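Long-range contacts in protein F2 like fibronectin-binding protein (Streptococcus pneumoniae, PDB 5A0N), which probably acts as a surface adhesin, using the internal thioester of its N-terminal thioester domain to attach covalently to host tissue: residues Q141-E146 with E177-D182; F109-Y114 with Y184-P189; R126-D131 with K173-M178. All coordinates share one frame; numbering follows the deposited sequence. Where two conformers were deposited one is given.

Contact 1: residues Q141-E146 with E177-D182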
loop_
_atom_site.group_PDB
_atom_site.type_symbol
_atom_site.label_atom_id
_atom_site.label_comp_id
_atom_site.label_asym_id
_atom_site.label_seq_id
_atom_site.Cartn_x
_atom_site.Cartn_y
_atom_site.Cartn_z
ATOM N N GLN A 141 -4.590 1.528 6.532
ATOM C CA GLN A 141 -5.586 2.272 5.786
ATOM C C GLN A 141 -5.250 3.773 5.754
ATOM O O GLN A 141 -5.391 4.397 4.707
ATOM C CB GLN A 141 -6.969 2.033 6.376
ATOM C CG GLN A 141 -8.078 2.682 5.583
ATOM C CD GLN A 141 -9.449 2.380 6.114
ATOM O OE1 GLN A 141 -9.651 2.334 7.323
ATOM N NE2 GLN A 141 -10.384 2.078 5.204
ATOM N N VAL A 142 -4.844 4.378 6.879
ATOM C CA VAL A 142 -4.505 5.820 6.815
ATOM C C VAL A 142 -3.243 6.083 6.019
ATOM O O VAL A 142 -3.176 7.069 5.281
ATOM C CB VAL A 142 -4.451 6.536 8.180
ATOM C CG1 VAL A 142 -5.852 6.659 8.735
ATOM C CG2 VAL A 142 -3.491 5.858 9.160
ATOM N N ILE A 143 -2.251 5.215 6.131
ATOM C CA ILE A 143 -1.070 5.335 5.278
ATOM C C ILE A 143 -1.482 5.259 3.800
ATOM O O ILE A 143 -1.001 6.046 2.967
ATOM C CB ILE A 143 -0.012 4.270 5.631
ATOM C CG1 ILE A 143 0.596 4.552 7.005
ATOM C CG2 ILE A 143 1.035 4.178 4.539
ATOM C CD1 ILE A 143 1.604 5.699 7.051
ATOM N N GLN A 144 -2.382 4.340 3.461
ATOM C CA GLN A 144 -2.825 4.198 2.088
ATOM C C GLN A 144 -3.483 5.477 1.575
ATOM O O GLN A 144 -3.248 5.874 0.436
ATOM C CB GLN A 144 -3.765 3.012 1.965
ATOM C CG GLN A 144 -4.365 2.823 0.573
ATOM C CD GLN A 144 -3.356 2.407 -0.448
ATOM O OE1 GLN A 144 -3.128 1.206 -0.662
ATOM N NE2 GLN A 144 -2.775 3.384 -1.141
ATOM N N TYR A 145 -4.372 6.067 2.350
ATOM C CA TYR A 145 -5.009 7.315 1.931
ATOM C C TYR A 145 -3.974 8.417 1.751
ATOM O O TYR A 145 -4.100 9.216 0.800
ATOM C CB TYR A 145 -6.165 7.747 2.842
ATOM C CG TYR A 145 -7.420 6.970 2.526
ATOM C CD1 TYR A 145 -8.151 7.262 1.377
ATOM C CD2 TYR A 145 -7.854 5.920 3.336
ATOM C CE1 TYR A 145 -9.279 6.509 1.030
ATOM C CE2 TYR A 145 -8.976 5.170 2.987
ATOM C CZ TYR A 145 -9.672 5.465 1.835
ATOM O OH TYR A 145 -10.754 4.725 1.446
ATOM N N GLU A 146 -2.950 8.479 2.601
ATOM C CA GLU A 146 -1.947 9.508 2.417
ATOM C C GLU A 146 -1.057 9.235 1.211
ATOM O O GLU A 146 -0.658 10.185 0.528
ATOM C CB GLU A 146 -1.164 9.757 3.693
ATOM C CG GLU A 146 -0.543 11.166 3.767
ATOM C CD GLU A 146 -1.529 12.313 3.912
ATOM O OE1 GLU A 146 -2.752 12.094 3.744
ATOM O OE2 GLU A 146 -1.078 13.441 4.203
ATOM N N GLU A 177 -2.892 12.914 11.583
ATOM C CA GLU A 177 -2.259 14.168 11.974
ATOM C C GLU A 177 -0.788 13.954 12.294
ATOM O O GLU A 177 0.061 14.808 12.013
ATOM C CB GLU A 177 -3.003 14.801 13.139
ATOM C CG GLU A 177 -4.395 15.194 12.726
ATOM C CD GLU A 177 -5.314 15.578 13.838
ATOM O OE1 GLU A 177 -4.855 15.899 14.901
ATOM O OE2 GLU A 177 -6.538 15.559 13.627
ATOM N N MET A 178 -0.476 12.831 12.936
ATOM C CA MET A 178 0.924 12.513 13.212
ATOM C C MET A 178 1.711 12.224 11.935
ATOM O O MET A 178 2.830 12.703 11.777
ATOM C CB MET A 178 1.036 11.365 14.204
ATOM C CG MET A 178 0.421 11.688 15.559
ATOM S SD MET A 178 0.288 10.174 16.567
ATOM C CE MET A 178 -0.981 10.556 17.710
ATOM N N ILE A 179 1.121 11.446 11.027
ATOM C CA ILE A 179 1.743 11.222 9.725
ATOM C C ILE A 179 2.075 12.566 9.059
ATOM O O ILE A 179 3.181 12.765 8.548
ATOM C CB ILE A 179 0.829 10.412 8.786
ATOM C CG1 ILE A 179 0.703 8.955 9.256
ATOM C CG2 ILE A 179 1.311 10.481 7.347
ATOM C CD1 ILE A 179 -0.472 8.207 8.629
ATOM N N ARG A 180 1.107 13.481 9.049
ATOM C CA ARG A 180 1.299 14.756 8.340
ATOM C C ARG A 180 2.358 15.618 9.004
ATOM O O ARG A 180 3.069 16.357 8.316
ATOM C CB ARG A 180 -0.014 15.508 8.244
ATOM C CG ARG A 180 -0.911 14.837 7.218
ATOM C CD ARG A 180 -2.295 15.432 7.068
ATOM N NE ARG A 180 -2.949 14.765 5.941
ATOM C CZ ARG A 180 -4.233 14.762 5.681
ATOM N NH1 ARG A 180 -5.076 15.434 6.433
ATOM N NH2 ARG A 180 -4.668 14.072 4.648
ATOM N N THR A 181 2.494 15.530 10.317
ATOM C CA THR A 181 3.535 16.267 11.040
ATOM C C THR A 181 4.910 15.645 10.844
ATOM O O THR A 181 5.909 16.360 10.763
ATOM C CB THR A 181 3.165 16.301 12.529
ATOM O OG1 THR A 181 1.877 16.907 12.687
ATOM C CG2 THR A 181 4.147 17.047 13.344
ATOM N N ASP A 182 4.963 14.313 10.762
ATOM C CA ASP A 182 6.220 13.578 10.878
ATOM C C ASP A 182 6.851 13.144 9.568
ATOM O O ASP A 182 7.988 12.680 9.557
ATOM C CB ASP A 182 6.036 12.316 11.716
ATOM C CG ASP A 182 5.671 12.582 13.166
ATOM O OD1 ASP A 182 5.635 13.770 13.579
ATOM O OD2 ASP A 182 5.398 11.581 13.885
#

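Contact 2: residues F109-Y114 with Y184-P189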
loop_
_atom_site.group_PDB
_atom_site.type_symbol
_atom_site.label_atom_id
_atom_site.label_comp_id
_atom_site.label_asym_id
_atom_site.label_seq_id
_atom_site.Cartn_x
_atom_site.Cartn_y
_atom_site.Cartn_z
ATOM N N PHE A 109 6.070 8.105 -1.302
ATOM C CA PHE A 109 5.752 6.685 -1.225
ATOM C C PHE A 109 6.762 5.953 -0.361
ATOM O O PHE A 109 6.414 5.142 0.498
ATOM C CB PHE A 109 5.697 6.015 -2.613
ATOM C CG PHE A 109 5.764 4.529 -2.494
ATOM C CD1 PHE A 109 4.647 3.829 -2.047
ATOM C CD2 PHE A 109 6.933 3.849 -2.685
ATOM C CE1 PHE A 109 4.728 2.480 -1.759
ATOM C CE2 PHE A 109 7.001 2.500 -2.438
ATOM C CZ PHE A 109 5.892 1.813 -1.980
ATOM N N SER A 110 8.045 6.205 -0.580
ATOM C CA SER A 110 9.052 5.461 0.150
ATOM C C SER A 110 9.016 5.810 1.633
ATOM O O SER A 110 9.220 4.932 2.485
ATOM C CB SER A 110 10.447 5.661 -0.455
ATOM O OG SER A 110 10.888 7.006 -0.357
ATOM N N ARG A 111 8.743 7.071 1.970
ATOM C CA ARG A 111 8.581 7.465 3.371
ATOM C C ARG A 111 7.335 6.845 4.028
ATOM O O ARG A 111 7.409 6.311 5.128
ATOM C CB ARG A 111 8.511 8.984 3.484
ATOM C CG ARG A 111 9.865 9.641 3.313
ATOM C CD ARG A 111 9.786 11.175 3.316
ATOM N NE ARG A 111 11.129 11.750 3.344
ATOM C CZ ARG A 111 11.892 11.737 4.421
ATOM N NH1 ARG A 111 11.413 11.448 5.625
ATOM N NH2 ARG A 111 13.151 12.086 4.313
ATOM N N LEU A 112 6.204 6.933 3.354
ATOM C CA LEU A 112 4.959 6.494 3.953
ATOM C C LEU A 112 4.959 4.962 4.140
ATOM O O LEU A 112 4.540 4.467 5.187
ATOM C CB LEU A 112 3.781 6.958 3.098
ATOM C CG LEU A 112 3.475 8.460 3.217
ATOM C CD1 LEU A 112 2.619 8.930 2.070
ATOM C CD2 LEU A 112 2.847 8.769 4.558
ATOM N N SER A 113 5.405 4.225 3.132
ATOM C CA SER A 113 5.511 2.781 3.272
ATOM C C SER A 113 6.493 2.396 4.369
ATOM O O SER A 113 6.223 1.456 5.142
ATOM C CB SER A 113 5.801 2.121 1.933
ATOM O OG SER A 113 7.047 2.530 1.404
ATOM N N TYR A 114 7.603 3.123 4.490
ATOM C CA TYR A 114 8.529 2.867 5.590
ATOM C C TYR A 114 7.906 3.180 6.945
ATOM O O TYR A 114 8.200 2.503 7.935
ATOM C CB TYR A 114 9.806 3.680 5.374
ATOM C CG TYR A 114 10.851 3.577 6.456
ATOM C CD1 TYR A 114 11.595 2.429 6.636
ATOM C CD2 TYR A 114 11.103 4.645 7.294
ATOM C CE1 TYR A 114 12.585 2.367 7.620
ATOM C CE2 TYR A 114 12.062 4.587 8.256
ATOM C CZ TYR A 114 12.826 3.469 8.408
ATOM O OH TYR A 114 13.783 3.482 9.395
ATOM N N TYR A 184 8.459 14.178 6.970
ATOM C CA TYR A 184 9.778 14.570 6.503
ATOM C C TYR A 184 10.803 14.574 7.638
ATOM O O TYR A 184 11.972 14.876 7.418
ATOM C CB TYR A 184 9.665 15.944 5.841
ATOM C CG TYR A 184 8.690 15.975 4.681
ATOM C CD1 TYR A 184 8.927 15.216 3.540
ATOM C CD2 TYR A 184 7.525 16.745 4.720
ATOM C CE1 TYR A 184 8.060 15.225 2.464
ATOM C CE2 TYR A 184 6.636 16.746 3.640
ATOM C CZ TYR A 184 6.915 15.986 2.510
ATOM O OH TYR A 184 6.071 15.982 1.411
ATOM N N ASN A 185 10.404 14.170 8.849
ATOM C CA ASN A 185 11.252 14.333 10.038
ATOM C C ASN A 185 11.987 13.021 10.433
ATOM O O ASN A 185 11.985 12.617 11.596
ATOM C CB ASN A 185 10.429 14.920 11.209
ATOM C CG ASN A 185 10.072 16.393 11.002
ATOM O OD1 ASN A 185 10.790 17.106 10.315
ATOM N ND2 ASN A 185 8.991 16.855 11.627
ATOM N N PHE A 186 12.604 12.369 9.441
ATOM C CA PHE A 186 13.445 11.196 9.634
ATOM C C PHE A 186 14.179 10.930 8.320
ATOM O O PHE A 186 13.758 11.378 7.250
ATOM C CB PHE A 186 12.653 9.962 10.102
ATOM C CG PHE A 186 11.566 9.549 9.155
ATOM C CD1 PHE A 186 11.824 8.653 8.118
ATOM C CD2 PHE A 186 10.274 10.060 9.295
ATOM C CE1 PHE A 186 10.799 8.296 7.239
ATOM C CE2 PHE A 186 9.275 9.690 8.428
ATOM C CZ PHE A 186 9.538 8.834 7.399
ATOM N N THR A 187 15.244 10.143 8.401
ATOM C CA THR A 187 15.961 9.710 7.222
ATOM C C THR A 187 15.528 8.287 6.892
ATOM O O THR A 187 15.432 7.436 7.773
ATOM C CB THR A 187 17.463 9.767 7.475
ATOM O OG1 THR A 187 17.826 11.134 7.673
ATOM C CG2 THR A 187 18.272 9.192 6.315
ATOM N N VAL A 188 15.255 8.029 5.619
ATOM C CA VAL A 188 14.901 6.694 5.157
ATOM C C VAL A 188 16.205 5.948 4.872
ATOM O O VAL A 188 17.018 6.419 4.085
ATOM C CB VAL A 188 14.057 6.736 3.868
ATOM C CG1 VAL A 188 13.750 5.330 3.365
ATOM C CG2 VAL A 188 12.768 7.519 4.080
ATOM N N PRO A 189 16.412 4.765 5.481
ATOM C CA PRO A 189 17.663 4.023 5.320
ATOM C C PRO A 189 17.641 3.135 4.067
ATOM O O PRO A 189 17.584 1.899 4.143
ATOM C CB PRO A 189 17.742 3.206 6.611
ATOM C CG PRO A 189 16.299 2.882 6.889
ATOM C CD PRO A 189 15.564 4.145 6.521
HETATM O O HOH W 1 14.259 6.262 10.042
#

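Contact 3: residues R126-D131 with K173-M178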
loop_
_atom_site.group_PDB
_atom_site.type_symbol
_atom_site.label_atom_id
_atom_site.label_comp_id
_atom_site.label_asym_id
_atom_site.label_seq_id
_atom_site.Cartn_x
_atom_site.Cartn_y
_atom_site.Cartn_z
ATOM N N ARG A 126 1.443 6.106 19.932
ATOM C CA ARG A 126 0.697 7.305 20.331
ATOM C C ARG A 126 -0.787 7.233 19.982
ATOM O O ARG A 126 -1.601 7.788 20.692
ATOM C CB ARG A 126 1.347 8.548 19.696
ATOM C CG ARG A 126 2.723 8.842 20.290
ATOM C CD ARG A 126 3.306 10.084 19.703
ATOM N NE ARG A 126 3.799 9.878 18.350
ATOM C CZ ARG A 126 3.924 10.809 17.410
ATOM N NH1 ARG A 126 3.490 12.057 17.586
ATOM N NH2 ARG A 126 4.486 10.455 16.286
ATOM N N ALA A 127 -1.130 6.599 18.854
ATOM C CA ALA A 127 -2.521 6.571 18.391
ATOM C C ALA A 127 -3.329 5.388 18.898
ATOM O O ALA A 127 -4.526 5.552 19.191
ATOM C CB ALA A 127 -2.552 6.620 16.861
ATOM N N TRP A 128 -2.693 4.218 18.937
ATOM C CA TRP A 128 -3.359 2.959 19.341
ATOM C C TRP A 128 -2.821 2.376 20.644
ATOM O O TRP A 128 -3.382 1.409 21.139
ATOM C CB TRP A 128 -3.296 1.875 18.225
ATOM C CG TRP A 128 -4.192 2.151 17.095
ATOM C CD1 TRP A 128 -5.518 1.831 17.001
ATOM C CD2 TRP A 128 -3.854 2.815 15.866
ATOM N NE1 TRP A 128 -6.026 2.285 15.794
ATOM C CE2 TRP A 128 -5.020 2.901 15.098
ATOM C CE3 TRP A 128 -2.680 3.358 15.365
ATOM C CZ2 TRP A 128 -5.036 3.511 13.853
ATOM C CZ3 TRP A 128 -2.702 3.959 14.122
ATOM C CH2 TRP A 128 -3.858 4.043 13.393
ATOM N N GLY A 129 -1.734 2.914 21.189
ATOM C CA GLY A 129 -1.164 2.368 22.417
ATOM C C GLY A 129 -0.655 0.973 22.121
ATOM O O GLY A 129 0.131 0.766 21.185
ATOM N N THR A 130 -1.104 0.028 22.935
ATOM C CA THR A 130 -0.678 -1.366 22.853
ATOM C C THR A 130 -1.560 -2.203 21.924
ATOM O O THR A 130 -1.317 -3.399 21.780
ATOM C CB THR A 130 -0.656 -2.038 24.248
ATOM O OG1 THR A 130 -1.970 -2.015 24.829
ATOM C CG2 THR A 130 0.303 -1.319 25.163
ATOM N N ASP A 131 -2.569 -1.599 21.295
ATOM C CA ASP A 131 -3.503 -2.364 20.474
ATOM C C ASP A 131 -2.966 -2.526 19.053
ATOM O O ASP A 131 -3.446 -1.921 18.078
ATOM C CB ASP A 131 -4.899 -1.753 20.488
ATOM C CG ASP A 131 -5.925 -2.636 19.799
ATOM O OD1 ASP A 131 -5.574 -3.760 19.354
ATOM O OD2 ASP A 131 -7.089 -2.196 19.702
ATOM N N LYS A 173 -7.828 9.160 12.897
ATOM C CA LYS A 173 -7.756 10.603 12.715
ATOM C C LYS A 173 -6.498 11.170 13.393
ATOM O O LYS A 173 -5.783 12.002 12.830
ATOM C CB LYS A 173 -9.018 11.281 13.211
ATOM C CG LYS A 173 -10.239 10.912 12.381
ATOM C CD LYS A 173 -11.508 11.484 12.973
ATOM C CE LYS A 173 -12.744 11.050 12.209
ATOM N NZ LYS A 173 -13.968 11.494 12.892
ATOM N N LYS A 174 -6.204 10.702 14.612
ATOM C CA LYS A 174 -4.996 11.125 15.320
ATOM C C LYS A 174 -3.759 10.692 14.541
ATOM O O LYS A 174 -2.819 11.473 14.362
ATOM C CB LYS A 174 -4.961 10.568 16.736
ATOM C CG LYS A 174 -6.113 11.032 17.609
ATOM C CD LYS A 174 -6.042 10.436 19.009
ATOM C CE LYS A 174 -7.160 11.017 19.865
ATOM N NZ LYS A 174 -7.371 10.261 21.125
ATOM N N ALA A 175 -3.734 9.444 14.077
ATOM C CA ALA A 175 -2.592 8.950 13.336
ATOM C C ALA A 175 -2.352 9.770 12.077
ATOM O O ALA A 175 -1.187 10.011 11.721
ATOM C CB ALA A 175 -2.785 7.491 12.961
ATOM N N LEU A 176 -3.404 10.167 11.382
ATOM C CA LEU A 176 -3.240 10.967 10.158
ATOM C C LEU A 176 -2.548 12.303 10.462
ATOM O O LEU A 176 -1.713 12.755 9.686
ATOM C CB LEU A 176 -4.588 11.171 9.493
ATOM C CG LEU A 176 -4.576 11.881 8.142
ATOM C CD1 LEU A 176 -3.666 11.201 7.150
ATOM C CD2 LEU A 176 -6.022 12.006 7.668
ATOM N N GLU A 177 -2.892 12.914 11.583
ATOM C CA GLU A 177 -2.259 14.168 11.974
ATOM C C GLU A 177 -0.788 13.954 12.294
ATOM O O GLU A 177 0.061 14.808 12.013
ATOM C CB GLU A 177 -3.003 14.801 13.139
ATOM C CG GLU A 177 -4.395 15.194 12.726
ATOM C CD GLU A 177 -5.314 15.578 13.838
ATOM O OE1 GLU A 177 -4.855 15.899 14.901
ATOM O OE2 GLU A 177 -6.538 15.559 13.627
ATOM N N MET A 178 -0.476 12.831 12.936
ATOM C CA MET A 178 0.924 12.513 13.212
ATOM C C MET A 178 1.711 12.224 11.935
ATOM O O MET A 178 2.830 12.703 11.777
ATOM C CB MET A 178 1.036 11.365 14.204
ATOM C CG MET A 178 0.421 11.688 15.559
ATOM S SD MET A 178 0.288 10.174 16.567
ATOM C CE MET A 178 -0.981 10.556 17.710
HETATM O O HOH W 2 -5.780 7.326 20.639
#

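Contact 1: residues Q141-E146 with E177-D182
E146 OE2 is gripped by two arginines: it accepts the N-H of R180 NE in a nearly straight salt bridge, 2.9 Å long with an N-H...O angle of 173°, and R149 NH1, outside the two segments, makes a second salt bridge to it. R180 also gives NH2 to E146 OE1, at 2.9 Å, so a side-on pair of nitrogens holds one oxygen each. The fit is not flat. OE2 lies in the guanidinium plane, but the carboxylate is turned 41° from it, and NE meets OE2 on its syn side, well out of the carboxylate plane. R180 reaches across with CG to NE extended, its side chain at about a right angle to that of E146. R180 NH2 also bonds the carbonyl of V156. Two arginines beside a buried carboxylate should favour its ionised form.

Next to the charges the contact is aliphatic. I179 points at the facing helix and puts CD1 against I143 CD1 at 3.6 Å, while its other branch, CG2, meets E146 CG at 4.1 Å. In one of its two conformers V142 also brings CG2 to 3.9 Å from I179 CD1. Isoleucine suits this spot, since one branch can reach I143 and the other the aliphatic part of E146 without a polar group to satisfy.

The axes of the two segments cross at -50° and come within 10.8 Å of each other at their closest, a separation bridged by side chains. Helix 132-152 thus packs on helix 170-182, with I143 also resting on F55 of strand 55-56 and I179 on I123 of helix 123-128.

Contact 2: residues F109-Y114 with Y184-P189
The guanidinium of R111 is sandwiched, with V188 CG2 over one face and Y184 CA over the other, while the carbonyl oxygen of F186 lies at its edge, in plane. Both terminal nitrogens converge end-on on this single acceptor: R111 NH1 to F186 O is 2.9 Å and R111 NH2 to F186 O is 3.1 Å. The NH2 bond runs nearly along the C=O axis; the NH1 donor is tilted 30° from the carbonyl plane.

F186 is gripped twice, because R111 NH1 also sits 3.5 Å above the centre of its ring. This is a cation-pi contact, with R111 CZ 4.8 Å from the ring centroid. F186 CE1 lies 3.7 Å from Y114 CD2, at the edge of the tyrosine ring. Y114 then meets P189 tip to tip, Y114 CZ being 3.4 Å from P189 CD, and a water joins Y114 OH to T187 O.

Arginine suits this place because its long aliphatic part can pack, R111 CG lying 3.7 Å from V188 CG2, while its flat end supplies several N-H groups. The loop after helix 170-182 is tied to helix 105-118 by the bonds of R111 to the carbonyls of F186 and L183, by the cation-pi contact and by the packing of Y114 on P189. D107, on the same helix as R111, pairs with NE and helps position the arginine; it probably offsets part of the charge that R111 brings to the carbonyl and ring of F186.

Contact 3: residues R126-D131 with K173-M178
A127 and A175 meet methyl to methyl, CB to CB at 4.0 Å, where the backbones come closest: their CA atoms are 5.6 Å apart. Alanine suits both positions, since each presents a bump of one carbon and allows the two chains this near approach. The methyl of A175 fills a second role. It also nestles against the far end of the W128 indole, A175 CB being 3.6 Å from W128 CH2 and 3.7 Å from W128 CZ3, and so sits in the notch where A127 CB and the six-membered ring of the tryptophan meet.

On the other flank M178 and R126 slide past each other in opposite directions. The methionine is extended beyond CG, which carries its thioether across the arginine. Its methyl fits into the hollow between R126 CB and the backbone of A127, with M178 CE 3.7 Å from R126 CB and 4.1 Å from A127 N. The guanidinium of R126 lies with one face against the sulphur, M178 SD being 3.7 Å above the centre of that plane. A slim, polarisable methionine can follow both the aliphatic root and the flat tip of the arginine. The polar rim of R126 is directed to other groups: NH2 forms a salt bridge with D182 and bonds the carbonyl of T121, while NE bonds that of D122.

A water donates to A127 O at 2.6 Å and is only weakly linked to K174 NZ. Beyond W128 the chain reverses in a type II' turn, with G129 at positive phi, a conformation glycine adopts readily, and D131 then N-caps the following helix. Short helix 123-128 thus lies against helix 170-182 just before helix 132-152 begins, and the indole of W128 packs on T134, A135 and Y138 of that long helix.

Overall arrangement
Helix 170-182 is common to contacts 1 and 3, whose centres are 10 Å apart and which share E177 and M178; it meets helix 132-152 in the first and helix 123-128 in the third. L176 of contact 3 also packs on E146 of contact 1. Contact 2, centred 12 Å from contact 1 and 18 Å from contact 3, uses helix 105-118 and the loop after helix 170-182. L112 of helix 105-118 packs on I143 and I179, so contacts 1 and 2 touch directly. Along the chain contact 2 encloses both others. Together they hold helices 105-118, 123-128, 132-152 and 170-182 against one another, and the loop after helix 170-182 leads back to strand 193-200 of the four-stranded sheet.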